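Local atomic coordinates of SusD superfamily protein (Bacteroides thetaiotaomicron VPI-5482, PDB entry 3HDX), a protein that probably binds polysaccharides as a SusD-like protein of the outer membrane, where it would take part in carbohydrate uptake by this gut bacterium. Residues L193-S198 and S228-K233; T244-S249 and G255-G260. All blocks are in the same frame, centred on the assembly; numbering follows the deposited sequence.

Interaction 1 (L193-S198 and S228-K233); sequences LFNKLS and SEINAK
One face of the Asn195 amide is covered by the CG2 methyl of Ile230, which lies 3.7 Å from Asn195 CG and nearly straight above it; Ile230 CD1 stands farther out, beyond the amide's rim. On the opposite side of the amide plane comes the backbone N of Ser198, which donates to Asn195 OD1 at 3.0 Å from well above the carbonyl plane, 48° out of it. A second flat group backs this turn: the Phe194 ring has Ser198 CB over the centre of one face. With CG held between its own backbone N and carbonyl carbon (chi1 65°), the Asn195 side chain folds forward over the start of helix 196-209. It also takes a weak bond from Leu197 N, while Asn195 N returns a bond of 2.9 Å to Ser198 OG, completing a capping box. Leu197, in the first turn of the helix, meets Ile230 obliquely, its CD1 3.8 Å from Ile230 CD1, whereas the Ile230 and Asn195 side chains cross at about a right angle. Phe222 and His226 of helix 213-226 and the loop residue Tyr172 also touch Leu197. With an alanine in place of Asn195 the amide is gone, which would probably leave Ser198 N without its capping acceptor and Ile230 CG2 without the flat group it rests on. Across the two segments the attraction is thus apolar and dispersive, while the polar work of the amide is done within residues 195-198, and the loop after helix 213-226 packs through Ile230 against the N-terminal end of helix 196-209.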
ATOM      1  N   LEU A 193       8.865   1.438 -12.242  1.00 14.42           N
ATOM      2  CA  LEU A 193       9.913   1.915 -11.332  1.00 14.22           C
ATOM      3  C   LEU A 193       9.419   2.977 -10.327  1.00 13.69           C
ATOM      4  O   LEU A 193       8.530   3.774 -10.650  1.00 16.43           O
ATOM      5  CB  LEU A 193      11.074   2.501 -12.147  1.00 14.19           C
ATOM      6  CG  LEU A 193      11.724   1.497 -13.118  1.00 14.92           C
ATOM      7  CD1 LEU A 193      12.776   2.243 -13.916  1.00 16.76           C
ATOM      8  CD2 LEU A 193      12.322   0.238 -12.439  1.00 14.93           C
ATOM      9  N   PHE A 194      10.020   2.964  -9.131  1.00 12.88           N
ATOM     10  CA  PHE A 194       9.772   3.918  -8.076  0.50 13.17           C
ATOM     11  C   PHE A 194      10.242   5.294  -8.610  1.00 12.87           C
ATOM     12  O   PHE A 194      11.412   5.432  -9.006  1.00 14.74           O
ATOM     13  CB  PHE A 194      10.588   3.460  -6.868  0.50 13.95           C
ATOM     14  CG  PHE A 194      10.108   3.960  -5.565  0.50 12.36           C
ATOM     15  CD1 PHE A 194      10.492   5.190  -5.103  0.50 11.58           C
ATOM     16  CD2 PHE A 194       9.371   3.129  -4.719  0.50 12.91           C
ATOM     17  CE1 PHE A 194      10.066   5.650  -3.895  0.50 11.98           C
ATOM     18  CE2 PHE A 194       8.966   3.593  -3.471  0.50 12.19           C
ATOM     19  CZ  PHE A 194       9.345   4.847  -3.069  0.50 11.67           C
ATOM     20  N   ASN A 195       9.346   6.274  -8.667  1.00 12.29           N
ATOM     21  CA  ASN A 195       9.686   7.593  -9.185  1.00 12.45           C
ATOM     22  C   ASN A 195       9.678   8.612  -8.056  1.00 11.50           C
ATOM     23  O   ASN A 195       9.405   8.288  -6.878  1.00 12.03           O
ATOM     24  CB  ASN A 195       8.729   7.937 -10.350  1.00 12.65           C
ATOM     25  CG  ASN A 195       7.269   8.073  -9.908  1.00 12.25           C
ATOM     26  OD1 ASN A 195       6.960   8.906  -9.064  1.00 11.86           O
ATOM     27  ND2 ASN A 195       6.374   7.268 -10.502  1.00 13.14           N
ATOM     28  N   LYS A 196       9.978   9.860  -8.389  1.00 11.57           N
ATOM     29  CA  LYS A 196      10.084  10.892  -7.360  1.00 12.29           C
ATOM     30  C   LYS A 196       8.779  11.011  -6.547  1.00 10.71           C
ATOM     31  O   LYS A 196       8.820  11.184  -5.304  1.00 11.79           O
ATOM     32  CB  LYS A 196      10.434  12.239  -7.956  1.00 13.40           C
ATOM     33  CG  LYS A 196      10.923  13.278  -6.960  1.00 13.03           C
ATOM     34  CD  LYS A 196      11.004  14.697  -7.541  1.00 14.67           C
ATOM     35  CE  LYS A 196      11.996  14.921  -8.668  1.00 15.56           C
ATOM     36  NZ  LYS A 196      13.408  14.663  -8.191  1.00 17.47           N
ATOM     37  N   LEU A 197       7.631  10.946  -7.238  1.00 11.43           N
ATOM     38  CA  LEU A 197       6.333  11.046  -6.556  1.00 11.16           C
ATOM     39  C   LEU A 197       6.013   9.811  -5.712  1.00 11.70           C
ATOM     40  O   LEU A 197       5.343   9.922  -4.665  1.00 11.08           O
ATOM     41  CB  LEU A 197       5.204  11.429  -7.493  1.00 11.31           C
ATOM     42  CG  LEU A 197       5.402  12.775  -8.203  1.00 11.85           C
ATOM     43  CD1 LEU A 197       4.113  13.156  -9.038  1.00 12.12           C
ATOM     44  CD2 LEU A 197       5.778  13.905  -7.168  1.00 11.62           C
ATOM     45  N   SER A 198       6.510   8.642  -6.141  1.00 10.52           N
ATOM     46  CA  SER A 198       6.398   7.431  -5.297  1.00 11.08           C
ATOM     47  C   SER A 198       7.008   7.737  -3.917  1.00 10.92           C
ATOM     48  O   SER A 198       6.407   7.471  -2.872  1.00  9.89           O
ATOM     49  CB  SER A 198       7.151   6.253  -5.926  1.00 11.28           C
ATOM     50  OG  SER A 198       6.816   6.064  -7.290  1.00 11.47           O
ATOM     51  N   SER A 228       1.090  15.162 -13.491  1.00 14.88           N
ATOM     52  CA  SER A 228       1.329  15.069 -14.956  1.00 17.08           C
ATOM     53  C   SER A 228       2.771  14.690 -15.286  1.00 15.02           C
ATOM     54  O   SER A 228       3.015  14.067 -16.331  1.00 15.36           O
ATOM     55  CB  SER A 228       0.934  16.352 -15.704  1.00 18.57           C
ATOM     56  OG  SER A 228       1.790  17.403 -15.352  1.00 20.94           O
ATOM     57  N   GLU A 229       3.717  14.988 -14.396  1.00 14.17           N
ATOM     58  CA  GLU A 229       5.137  14.678 -14.669  0.50 14.10           C
ATOM     59  C   GLU A 229       5.408  13.181 -14.753  1.00 13.94           C
ATOM     60  O   GLU A 229       6.357  12.769 -15.405  1.00 15.18           O
ATOM     61  CB  GLU A 229       6.049  15.282 -13.605  0.50 15.58           C
ATOM     62  CG  GLU A 229       5.989  16.795 -13.462  0.50 17.38           C
ATOM     63  CD  GLU A 229       6.756  17.537 -14.529  0.50 19.17           C
ATOM     64  OE1 GLU A 229       7.371  16.863 -15.413  0.50 17.87           O
ATOM     65  OE2 GLU A 229       6.707  18.805 -14.463  0.50 20.16           O
ATOM     66  N   ILE A 230       4.604  12.380 -14.043  1.00 12.71           N
ATOM     67  CA  ILE A 230       4.721  10.921 -14.059  1.00 13.25           C
ATOM     68  C   ILE A 230       3.589  10.262 -14.854  1.00 13.88           C
ATOM     69  O   ILE A 230       3.467   9.028 -14.881  1.00 15.17           O
ATOM     70  CB  ILE A 230       4.780  10.355 -12.622  1.00 12.81           C
ATOM     71  CG1 ILE A 230       3.451  10.543 -11.861  1.00 12.43           C
ATOM     72  CG2 ILE A 230       5.926  10.984 -11.812  1.00 12.63           C
ATOM     73  CD1 ILE A 230       3.374   9.713 -10.581  1.00 13.39           C
ATOM     74  N   ASN A 231       2.752  11.094 -15.489  1.00 13.47           N
ATOM     75  CA  ASN A 231       1.581  10.635 -16.222  1.00 14.28           C
ATOM     76  C   ASN A 231       0.545   9.914 -15.326  1.00 14.27           C
ATOM     77  O   ASN A 231      -0.025   8.907 -15.727  1.00 15.39           O
ATOM     78  CB  ASN A 231       1.970   9.766 -17.431  1.00 14.43           C
ATOM     79  CG  ASN A 231       0.833   9.618 -18.431  1.00 15.78           C
ATOM     80  OD1 ASN A 231       0.068  10.563 -18.667  1.00 17.07           O
ATOM     81  ND2 ASN A 231       0.735   8.441 -19.038  1.00 17.36           N
ATOM     82  N   ALA A 232       0.373  10.420 -14.105  1.00 13.21           N
ATOM     83  CA  ALA A 232      -0.620   9.905 -13.168  1.00 12.66           C
ATOM     84  C   ALA A 232      -1.899  10.731 -13.306  1.00 13.27           C
ATOM     85  O   ALA A 232      -1.863  11.964 -13.370  1.00 13.70           O
ATOM     86  CB  ALA A 232      -0.108   9.934 -11.728  1.00 13.19           C
ATOM     87  N   LYS A 233      -3.017  10.026 -13.332  1.00 13.80           N
ATOM     88  CA  LYS A 233      -4.346  10.615 -13.524  1.00 13.68           C
ATOM     89  C   LYS A 233      -5.336  10.027 -12.539  1.00 13.26           C
ATOM     90  O   LYS A 233      -5.035   9.052 -11.838  1.00 14.33           O
ATOM     91  CB  LYS A 233      -4.823  10.290 -14.951  1.00 15.98           C
ATOM     92  CG  LYS A 233      -3.897  10.815 -16.063  1.00 18.26           C
ATOM     93  CD  LYS A 233      -4.325  10.403 -17.457  1.00 22.08           C
ATOM     94  CE  LYS A 233      -3.396  10.971 -18.524  1.00 25.24           C
ATOM     95  NZ  LYS A 233      -3.806  10.484 -19.870  1.00 27.53           N
TER

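Interaction 2 (T244-S249 and G255-G260); sequences TGLFYS and GSRILG. With EDO (1,2-ethanediol), chain I.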
ATOM      1  N   THR A 244      -7.909  -5.176 -18.069  1.00 17.88           N
ATOM      2  CA  THR A 244      -6.728  -4.506 -18.650  1.00 18.81           C
ATOM      3  C   THR A 244      -6.589  -3.076 -18.110  1.00 17.56           C
ATOM      4  O   THR A 244      -5.933  -2.222 -18.712  1.00 18.76           O
ATOM      5  CB  THR A 244      -6.738  -4.535 -20.187  1.00 21.49           C
ATOM      6  OG1 THR A 244      -7.953  -3.958 -20.665  1.00 22.04           O
ATOM      7  CG2 THR A 244      -6.587  -5.996 -20.661  1.00 22.31           C
ATOM      8  N   GLY A 245      -7.188  -2.836 -16.937  1.00 16.16           N
ATOM      9  CA  GLY A 245      -7.150  -1.549 -16.307  1.00 16.34           C
ATOM     10  C   GLY A 245      -6.009  -1.406 -15.322  1.00 14.45           C
ATOM     11  O   GLY A 245      -4.970  -2.081 -15.424  1.00 14.52           O
ATOM     12  N   LEU A 246      -6.228  -0.559 -14.321  1.00 13.77           N
ATOM     13  CA  LEU A 246      -5.169  -0.143 -13.386  1.00 13.00           C
ATOM     14  C   LEU A 246      -4.362  -1.267 -12.742  1.00 12.60           C
ATOM     15  O   LEU A 246      -3.172  -1.111 -12.526  1.00 13.73           O
ATOM     16  CB  LEU A 246      -5.753   0.759 -12.295  1.00 13.17           C
ATOM     17  CG  LEU A 246      -4.752   1.511 -11.425  1.00 13.17           C
ATOM     18  CD1 LEU A 246      -4.015   2.593 -12.242  1.00 13.93           C
ATOM     19  CD2 LEU A 246      -5.402   2.102 -10.157  1.00 15.76           C
ATOM     20  N   PHE A 247      -5.019  -2.389 -12.433  1.00 13.42           N
ATOM     21  CA  PHE A 247      -4.368  -3.501 -11.767  1.00 13.17           C
ATOM     22  C   PHE A 247      -3.585  -4.406 -12.727  1.00 13.34           C
ATOM     23  O   PHE A 247      -2.881  -5.308 -12.269  1.00 15.42           O
ATOM     24  CB  PHE A 247      -5.374  -4.260 -10.907  1.00 14.27           C
ATOM     25  CG  PHE A 247      -5.910  -3.421  -9.790  1.00 14.24           C
ATOM     26  CD1 PHE A 247      -5.155  -3.194  -8.652  1.00 14.72           C
ATOM     27  CD2 PHE A 247      -7.128  -2.773  -9.908  1.00 13.68           C
ATOM     28  CE1 PHE A 247      -5.636  -2.378  -7.622  1.00 14.57           C
ATOM     29  CE2 PHE A 247      -7.613  -1.939  -8.901  1.00 14.41           C
ATOM     30  CZ  PHE A 247      -6.854  -1.732  -7.763  1.00 14.43           C
ATOM     31  N   TYR A 248      -3.736  -4.190 -14.035  1.00 13.67           N
ATOM     32  CA  TYR A 248      -3.009  -4.952 -15.061  1.00 15.34           C
ATOM     33  C   TYR A 248      -1.651  -4.255 -15.290  1.00 15.86           C
ATOM     34  O   TYR A 248      -1.626  -3.042 -15.536  1.00 16.03           O
ATOM     35  CB  TYR A 248      -3.872  -5.009 -16.348  1.00 16.38           C
ATOM     36  CG  TYR A 248      -3.164  -5.554 -17.554  1.00 18.16           C
ATOM     37  CD1 TYR A 248      -2.690  -6.854 -17.562  1.00 21.28           C
ATOM     38  CD2 TYR A 248      -3.010  -4.770 -18.710  1.00 19.76           C
ATOM     39  CE1 TYR A 248      -2.017  -7.352 -18.671  1.00 23.58           C
ATOM     40  CE2 TYR A 248      -2.386  -5.282 -19.828  1.00 20.95           C
ATOM     41  CZ  TYR A 248      -1.890  -6.545 -19.807  1.00 23.12           C
ATOM     42  OH  TYR A 248      -1.243  -7.016 -20.947  1.00 27.02           O
ATOM     43  N   SER A 249      -0.559  -5.043 -15.219  1.00 16.89           N
ATOM     44  CA  SER A 249       0.814  -4.519 -15.333  0.50 16.77           C
ATOM     45  C   SER A 249       1.028  -3.581 -16.507  1.00 16.46           C
ATOM     46  O   SER A 249       1.577  -2.482 -16.347  1.00 16.52           O
ATOM     47  CB  SER A 249       1.833  -5.668 -15.404  0.50 17.52           C
ATOM     48  OG  SER A 249       1.497  -6.564 -16.453  0.50 18.67           O
ATOM     49  N   GLY A 255       0.675   4.464 -15.536  1.00 12.63           N
ATOM     50  CA  GLY A 255       1.302   5.596 -14.872  1.00 13.12           C
ATOM     51  C   GLY A 255       0.534   6.109 -13.652  1.00 13.21           C
ATOM     52  O   GLY A 255       1.092   6.799 -12.795  1.00 13.56           O
ATOM     53  N   SER A 256      -0.748   5.766 -13.592  1.00 12.63           N
ATOM     54  CA  SER A 256      -1.589   6.128 -12.473  1.00 11.71           C
ATOM     55  C   SER A 256      -1.330   5.312 -11.208  1.00 11.76           C
ATOM     56  O   SER A 256      -1.835   5.675 -10.125  1.00 13.30           O
ATOM     57  CB  SER A 256      -3.057   6.122 -12.889  1.00 12.56           C
ATOM     58  OG  SER A 256      -3.299   7.119 -13.897  1.00 13.29           O
ATOM     59  N   ARG A 257      -0.532   4.248 -11.329  1.00 11.73           N
ATOM     60  CA  ARG A 257      -0.024   3.522 -10.128  1.00 11.43           C
ATOM     61  C   ARG A 257       1.167   4.349  -9.634  1.00 11.98           C
ATOM     62  O   ARG A 257       2.288   4.195 -10.132  1.00 13.45           O
ATOM     63  CB  ARG A 257       0.356   2.098 -10.437  1.00 12.33           C
ATOM     64  CG  ARG A 257      -0.750   1.236 -10.953  1.00 12.95           C
ATOM     65  CD  ARG A 257      -0.351  -0.222 -10.953  1.00 13.52           C
ATOM     66  NE  ARG A 257       0.743  -0.501 -11.883  1.00 14.26           N
ATOM     67  CZ  ARG A 257       0.644  -0.938 -13.149  1.00 14.35           C
ATOM     68  NH1 ARG A 257      -0.534  -1.119 -13.761  1.00 13.66           N
ATOM     69  NH2 ARG A 257       1.755  -1.177 -13.842  1.00 14.70           N
ATOM     70  N   ILE A 258       0.909   5.290  -8.730  1.00 11.27           N
ATOM     71  CA  ILE A 258       1.961   6.182  -8.213  1.00 12.38           C
ATOM     72  C   ILE A 258       3.057   5.365  -7.512  1.00 12.68           C
ATOM     73  O   ILE A 258       4.240   5.677  -7.673  1.00 13.83           O
ATOM     74  CB  ILE A 258       1.378   7.281  -7.314  1.00 12.94           C
ATOM     75  CG1 ILE A 258       0.478   8.193  -8.139  1.00 13.74           C
ATOM     76  CG2 ILE A 258       2.516   8.115  -6.603  1.00 13.02           C
ATOM     77  CD1 ILE A 258      -0.264   9.223  -7.308  1.00 13.81           C
ATOM     78  N   LEU A 259       2.633   4.348  -6.762  1.00 12.45           N
ATOM     79  CA  LEU A 259       3.543   3.368  -6.148  1.00 11.31           C
ATOM     80  C   LEU A 259       2.856   2.015  -6.175  1.00 11.64           C
ATOM     81  O   LEU A 259       1.736   1.859  -5.637  1.00 12.16           O
ATOM     82  CB  LEU A 259       3.926   3.780  -4.713  1.00 12.11           C
ATOM     83  CG  LEU A 259       5.147   3.094  -4.071  1.00 12.39           C
ATOM     84  CD1 LEU A 259       5.546   3.901  -2.823  1.00 14.84           C
ATOM     85  CD2 LEU A 259       4.948   1.659  -3.704  1.00 14.80           C
ATOM     86  N   GLY A 260       3.498   1.043  -6.800  1.00 12.99           N
ATOM     87  CA  GLY A 260       2.957  -0.303  -6.831  1.00 12.88           C
ATOM     88  C   GLY A 260       4.001  -1.311  -7.222  1.00 14.09           C
ATOM     89  O   GLY A 260       5.155  -0.937  -7.445  1.00 14.22           O
TER
HETATM   90  C1  EDO I 608       6.321   1.911  -8.988  1.00 21.24           C
HETATM   91  O1  EDO I 608       6.114   1.997  -7.620  1.00 17.90           O
HETATM   92  C2  EDO I 608       5.362   2.765  -9.739  1.00 20.71           C
HETATM   93  O2  EDO I 608       4.081   2.127  -9.742  1.00 20.52           O
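Leu246 and Arg257 run past each other in opposite directions, side chain alongside side chain: Leu246 CD1 rests 3.8 Å from Arg257 CG, and the guanidinium continues to the backbone of 246-249. CD1 gets there because Leu246 CG lies anti to the backbone N (chi1 -167°), which also brings Leu246 CD1 to 3.7 Å from Ser256 CB. A bend in the arginine chain at chi3 (-65°) then turns its flat end so that three carbonyl oxygens lie at its edge. Arg257 NH1 bonds to Leu246 O at 2.9 Å, close to the guanidinium plane although above the plane of that carbonyl, and makes a weaker, more bent bond to Tyr248 O. Arg257 NH2 reaches Ser249 O at 2.8 Å in a nearly straight bond. It has a further acceptor in Gly191 O. The buried guanidinium is thus faced by several carbonyl oxygens, whose dipoles would be expected to stabilise its positive charge. At the backbone of the same arginine, an ethanediol, probably from the crystallisation liquor, hydrogen-bonds through O2 to Arg257 O and through O1 to the backbone of Gly260. The carbonyls belong to a type I beta turn, Gly245 to Tyr248, and the residue after it; the arginine precedes a classic beta bulge, in which Ile258 and Leu259 together lie opposite Thr361 where strand 259-261 pairs with strand 358-361 in a two-stranded antiparallel sheet.

Overall arrangement
Interactions 1 and 2 follow one another along the chain, their centres 11 Å apart, and they meet at two polar joints. Ser198 OG lies 2.6 Å from Ile258 O, a probable hydrogen bond that ties the start of helix 196-209 to the bulge. Lys233 N lies 3.0 Å from Ser256 OG, so the loop carrying Ile230 is probably bonded to the residue before Arg257; nearby, Ala232 CB packs 3.5 Å from Gly255 O. The ethanediol bound to 257-260 comes within about 5 Å of the Asn195 side chain at the nearest atoms. Together the contacts join the N-terminal end of helix 196-209 and the loop after helix 213-226 to the sheet of strands 259-261 and 358-361.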